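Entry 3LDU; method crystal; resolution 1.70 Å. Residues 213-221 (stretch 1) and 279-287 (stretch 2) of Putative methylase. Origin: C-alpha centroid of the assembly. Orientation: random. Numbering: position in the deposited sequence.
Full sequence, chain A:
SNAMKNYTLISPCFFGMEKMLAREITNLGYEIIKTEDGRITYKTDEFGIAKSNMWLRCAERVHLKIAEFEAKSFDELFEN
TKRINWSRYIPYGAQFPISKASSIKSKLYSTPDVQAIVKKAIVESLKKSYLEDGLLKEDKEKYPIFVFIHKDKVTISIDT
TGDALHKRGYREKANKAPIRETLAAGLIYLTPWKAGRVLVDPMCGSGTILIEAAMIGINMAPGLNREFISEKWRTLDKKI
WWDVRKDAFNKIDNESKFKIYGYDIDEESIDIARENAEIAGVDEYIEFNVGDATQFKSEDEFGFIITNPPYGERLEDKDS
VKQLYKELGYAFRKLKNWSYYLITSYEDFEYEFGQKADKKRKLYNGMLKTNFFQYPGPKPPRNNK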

ATOM      1  N   ALA A 213      -9.239   7.190  -5.049  1.00 16.99           N
ATOM      2  CA  ALA A 213      -9.126   8.353  -5.908  1.00 16.95           C
ATOM      3  C   ALA A 213      -9.709   9.600  -5.245  1.00 18.96           C
ATOM      4  O   ALA A 213      -9.126  10.678  -5.345  1.00 21.54           O
ATOM      5  CB  ALA A 213      -9.783   8.097  -7.276  1.00 19.78           C
ATOM      6  N   ALA A 214     -10.865   9.462  -4.593  1.00 18.00           N
ATOM      7  CA  ALA A 214     -11.470  10.594  -3.899  1.00 21.72           C
ATOM      8  C   ALA A 214     -10.506  11.114  -2.824  1.00 20.91           C
ATOM      9  O   ALA A 214     -10.329  12.322  -2.685  1.00 21.33           O
ATOM     10  CB  ALA A 214     -12.810  10.196  -3.262  1.00 19.20           C
HETATM   11  N   MSE A 215      -9.887  10.215  -2.059  1.00 21.14           N
HETATM   12  CA  MSE A 215      -8.979  10.679  -0.992  1.00 18.19           C
HETATM   13  C   MSE A 215      -7.752  11.406  -1.545  1.00 23.81           C
HETATM   14  O   MSE A 215      -7.320  12.423  -1.005  1.00 23.80           O
HETATM   15  CB  MSE A 215      -8.586   9.533  -0.061  1.00 18.24           C
HETATM   16  CG  MSE A 215      -9.780   8.960   0.692  1.00 16.42           C
HETATM   17 SE   MSE A 215      -9.097   7.435   1.727  0.90 39.17          SE
HETATM   18  CE  MSE A 215      -7.914   8.420   2.884  1.00 38.38           C
ATOM     19  N   ILE A 216      -7.219  10.906  -2.653  1.00 21.03           N
ATOM     20  CA  ILE A 216      -6.162  11.619  -3.358  1.00 21.72           C
ATOM     21  C   ILE A 216      -6.650  12.999  -3.799  1.00 24.67           C
ATOM     22  O   ILE A 216      -5.969  13.998  -3.583  1.00 23.79           O
ATOM     23  CB  ILE A 216      -5.648  10.792  -4.564  1.00 22.43           C
ATOM     24  CG1 ILE A 216      -4.887   9.564  -4.057  1.00 19.69           C
ATOM     25  CG2 ILE A 216      -4.757  11.629  -5.468  1.00 25.64           C
ATOM     26  CD1 ILE A 216      -4.660   8.506  -5.112  1.00 19.90           C
ATOM     27  N   GLY A 217      -7.842  13.048  -4.396  1.00 23.12           N
ATOM     28  CA  GLY A 217      -8.425  14.289  -4.873  1.00 24.18           C
ATOM     29  C   GLY A 217      -8.639  15.393  -3.848  1.00 30.22           C
ATOM     30  O   GLY A 217      -8.478  16.569  -4.173  1.00 29.92           O
ATOM     31  N   ILE A 218      -9.022  15.039  -2.624  1.00 22.62           N
ATOM     32  CA  ILE A 218      -9.190  16.051  -1.581  1.00 24.61           C
ATOM     33  C   ILE A 218      -7.979  16.120  -0.648  1.00 27.20           C
ATOM     34  O   ILE A 218      -8.019  16.798   0.373  1.00 28.08           O
ATOM     35  CB  ILE A 218     -10.481  15.840  -0.759  1.00 29.51           C
ATOM     36  CG1 ILE A 218     -10.468  14.482  -0.053  1.00 23.22           C
ATOM     37  CG2 ILE A 218     -11.705  15.969  -1.663  1.00 34.81           C
ATOM     38  CD1 ILE A 218     -11.591  14.325   0.964  1.00 28.71           C
ATOM     39  N   ASN A 219      -6.906  15.423  -1.018  1.00 22.22           N
ATOM     40  CA  ASN A 219      -5.673  15.383  -0.215  1.00 25.13           C
ATOM     41  C   ASN A 219      -5.924  14.915   1.220  1.00 28.25           C
ATOM     42  O   ASN A 219      -5.398  15.482   2.179  1.00 24.58           O
ATOM     43  CB  ASN A 219      -4.978  16.754  -0.215  1.00 24.30           C
ATOM     44  CG  ASN A 219      -3.507  16.669   0.159  1.00 29.21           C
ATOM     45  OD1 ASN A 219      -2.823  15.702  -0.176  1.00 35.19           O
ATOM     46  ND2 ASN A 219      -3.013  17.687   0.849  1.00 35.85           N
HETATM   47  N   MSE A 220      -6.755  13.894   1.365  1.00 23.11           N
HETATM   48  CA  MSE A 220      -6.974  13.268   2.663  1.00 23.60           C
HETATM   49  C   MSE A 220      -5.922  12.188   2.887  1.00 24.42           C
HETATM   50  O   MSE A 220      -5.815  11.249   2.112  1.00 21.97           O
HETATM   51  CB  MSE A 220      -8.367  12.648   2.737  1.00 24.89           C
HETATM   52  CG  MSE A 220      -8.624  11.928   4.053  1.00 24.53           C
HETATM   53 SE   MSE A 220     -10.385  11.095   4.066  0.80 32.85          SE
HETATM   54  CE  MSE A 220     -11.441  12.729   4.056  1.00 33.76           C
ATOM     55  N   ALA A 221      -5.146  12.323   3.957  1.00 19.34           N
ATOM     56  CA  ALA A 221      -4.072  11.380   4.227  1.00 16.60           C
ATOM     57  C   ALA A 221      -4.649   9.997   4.492  1.00 15.93           C
ATOM     58  O   ALA A 221      -5.664   9.875   5.184  1.00 22.09           O
ATOM     59  CB  ALA A 221      -3.262  11.858   5.465  1.00 20.70           C
ATOM     60  N   ILE A 279     -17.718   5.881   5.575  1.00 25.03           N
ATOM     61  CA  ILE A 279     -16.730   5.633   6.622  1.00 27.04           C
ATOM     62  C   ILE A 279     -15.421   6.353   6.317  1.00 28.85           C
ATOM     63  O   ILE A 279     -14.786   6.928   7.219  1.00 23.31           O
ATOM     64  CB  ILE A 279     -16.495   4.127   6.825  1.00 24.37           C
ATOM     65  CG1 ILE A 279     -17.769   3.495   7.397  1.00 30.71           C
ATOM     66  CG2 ILE A 279     -15.341   3.893   7.793  1.00 30.11           C
ATOM     67  CD1 ILE A 279     -17.816   1.996   7.323  1.00 35.57           C
ATOM     68  N   ALA A 280     -15.025   6.325   5.048  1.00 23.65           N
ATOM     69  CA  ALA A 280     -13.784   6.949   4.615  1.00 26.17           C
ATOM     70  C   ALA A 280     -13.880   8.461   4.662  1.00 27.77           C
ATOM     71  O   ALA A 280     -12.864   9.149   4.672  1.00 31.03           O
ATOM     72  CB  ALA A 280     -13.424   6.496   3.206  1.00 20.53           C
ATOM     73  N   GLY A 281     -15.105   8.974   4.668  1.00 23.53           N
ATOM     74  CA  GLY A 281     -15.321  10.411   4.681  1.00 25.86           C
ATOM     75  C   GLY A 281     -15.297  11.043   3.298  1.00 30.58           C
ATOM     76  O   GLY A 281     -15.104  12.249   3.162  1.00 31.27           O
ATOM     77  N   VAL A 282     -15.501  10.245   2.255  1.00 24.57           N
ATOM     78  CA  VAL A 282     -15.500  10.814   0.903  1.00 22.04           C
ATOM     79  C   VAL A 282     -16.820  10.601   0.160  1.00 26.04           C
ATOM     80  O   VAL A 282     -16.872  10.730  -1.061  1.00 26.18           O
ATOM     81  CB  VAL A 282     -14.326  10.293   0.046  1.00 22.05           C
ATOM     82  CG1 VAL A 282     -13.017  10.795   0.610  1.00 26.28           C
ATOM     83  CG2 VAL A 282     -14.331   8.769  -0.010  1.00 23.69           C
ATOM     84  N   ASP A 283     -17.871  10.291   0.912  1.00 24.53           N
ATOM     85  CA  ASP A 283     -19.203  10.055   0.341  1.00 25.53           C
ATOM     86  C   ASP A 283     -19.734  11.203  -0.517  1.00 27.37           C
ATOM     87  O   ASP A 283     -20.541  10.978  -1.421  1.00 31.75           O
ATOM     88  CB  ASP A 283     -20.221   9.712   1.437  1.00 29.70           C
ATOM     89  CG  ASP A 283     -20.183  10.679   2.600  1.00 36.33           C
ATOM     90  OD1 ASP A 283     -19.160  10.725   3.319  1.00 37.26           O
ATOM     91  OD2 ASP A 283     -21.185  11.390   2.802  1.00 39.85           O
ATOM     92  N   GLU A 284     -19.295  12.428  -0.244  1.00 26.46           N
ATOM     93  CA  GLU A 284     -19.797  13.572  -1.002  1.00 31.84           C
ATOM     94  C   GLU A 284     -19.165  13.675  -2.392  1.00 28.63           C
ATOM     95  O   GLU A 284     -19.611  14.458  -3.228  1.00 29.68           O
ATOM     96  CB  GLU A 284     -19.576  14.875  -0.232  1.00 36.05           C
ATOM     97  CG  GLU A 284     -20.419  15.006   1.032  1.00 50.03           C
ATOM     98  CD  GLU A 284     -21.897  15.231   0.739  1.00 63.38           C
ATOM     99  OE1 GLU A 284     -22.238  15.535  -0.425  1.00 66.10           O
ATOM    100  OE2 GLU A 284     -22.721  15.109   1.675  1.00 68.18           O
ATOM    101  N   TYR A 285     -18.137  12.873  -2.648  1.00 25.31           N
ATOM    102  CA  TYR A 285     -17.382  13.002  -3.897  1.00 24.98           C
ATOM    103  C   TYR A 285     -17.609  11.837  -4.835  1.00 27.74           C
ATOM    104  O   TYR A 285     -17.110  11.844  -5.951  1.00 24.90           O
ATOM    105  CB  TYR A 285     -15.884  13.157  -3.618  1.00 26.29           C
ATOM    106  CG  TYR A 285     -15.583  14.324  -2.710  1.00 29.75           C
ATOM    107  CD1 TYR A 285     -15.353  15.589  -3.230  1.00 31.39           C
ATOM    108  CD2 TYR A 285     -15.552  14.166  -1.326  1.00 29.64           C
ATOM    109  CE1 TYR A 285     -15.098  16.665  -2.399  1.00 34.28           C
ATOM    110  CE2 TYR A 285     -15.296  15.234  -0.494  1.00 38.81           C
ATOM    111  CZ  TYR A 285     -15.069  16.479  -1.035  1.00 38.10           C
ATOM    112  OH  TYR A 285     -14.801  17.543  -0.204  1.00 40.02           O
ATOM    113  N   ILE A 286     -18.371  10.842  -4.385  1.00 21.26           N
ATOM    114  CA  ILE A 286     -18.602   9.660  -5.205  1.00 22.62           C
ATOM    115  C   ILE A 286     -20.077   9.338  -5.296  1.00 23.48           C
ATOM    116  O   ILE A 286     -20.803   9.410  -4.307  1.00 22.63           O
ATOM    117  CB  ILE A 286     -17.905   8.405  -4.636  1.00 21.82           C
ATOM    118  CG1 ILE A 286     -16.475   8.721  -4.229  1.00 20.46           C
ATOM    119  CG2 ILE A 286     -17.920   7.292  -5.672  1.00 20.72           C
ATOM    120  CD1 ILE A 286     -15.792   7.564  -3.495  1.00 24.41           C
ATOM    121  N   GLU A 287     -20.521   8.973  -6.489  1.00 21.67           N
ATOM    122  CA  GLU A 287     -21.874   8.468  -6.651  1.00 25.32           C
ATOM    123  C   GLU A 287     -21.802   7.042  -7.199  1.00 23.39           C
ATOM    124  O   GLU A 287     -21.228   6.809  -8.262  1.00 24.06           O
ATOM    125  CB  GLU A 287     -22.678   9.380  -7.577  1.00 30.61           C
ATOM    126  CG  GLU A 287     -24.057   8.855  -7.897  1.00 39.55           C
ATOM    127  CD  GLU A 287     -24.833   9.790  -8.810  1.00 42.98           C
ATOM    128  OE1 GLU A 287     -24.860  11.007  -8.527  1.00 45.71           O
ATOM    129  OE2 GLU A 287     -25.421   9.299  -9.800  1.00 40.41           O
TER

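The contact between these two stretches is a small apolar packing of a helix end and the turn after it against the segment leading into a strand, held by side-chain fit without a single hydrogen bond across it. It illustrates how a short side chain lets two backbones draw close: Ala-214 and Val-282 have the nearest CA atoms, 6.3 Å apart, and CB of Ala-214 lies 3.6 Å from CB of Val-282. The same methyl reaches Ile-286, with CB of Ala-214 4.0 Å from CD1 of Ile-286. Val-282 in turn serves several neighbors through CG1, which sits 3.7 Å from CG of Met-215 and 3.8 Å from CD1 of Ile-218.

One helical turn beyond Ala-214, Ile-218 leaves helical geometry yet still points toward the other stretch. CG2 of Ile-218 rests over one face of the Tyr-285 ring, 3.7 Å from the ring centroid and 21° off the normal, a CH-pi contact.

Met-220, a selenomethionine, extends with chi1 and chi2 both t and places SE 3.2 Å from O of Ala-280. CE of Met-220 lies 3.8 Å from O of Gly-281. That glycine has positive phi, where a CB would jam against the preceding carbonyl; an ideal CB of Gly-281 would also stand 3.6 Å from CE of Met-220.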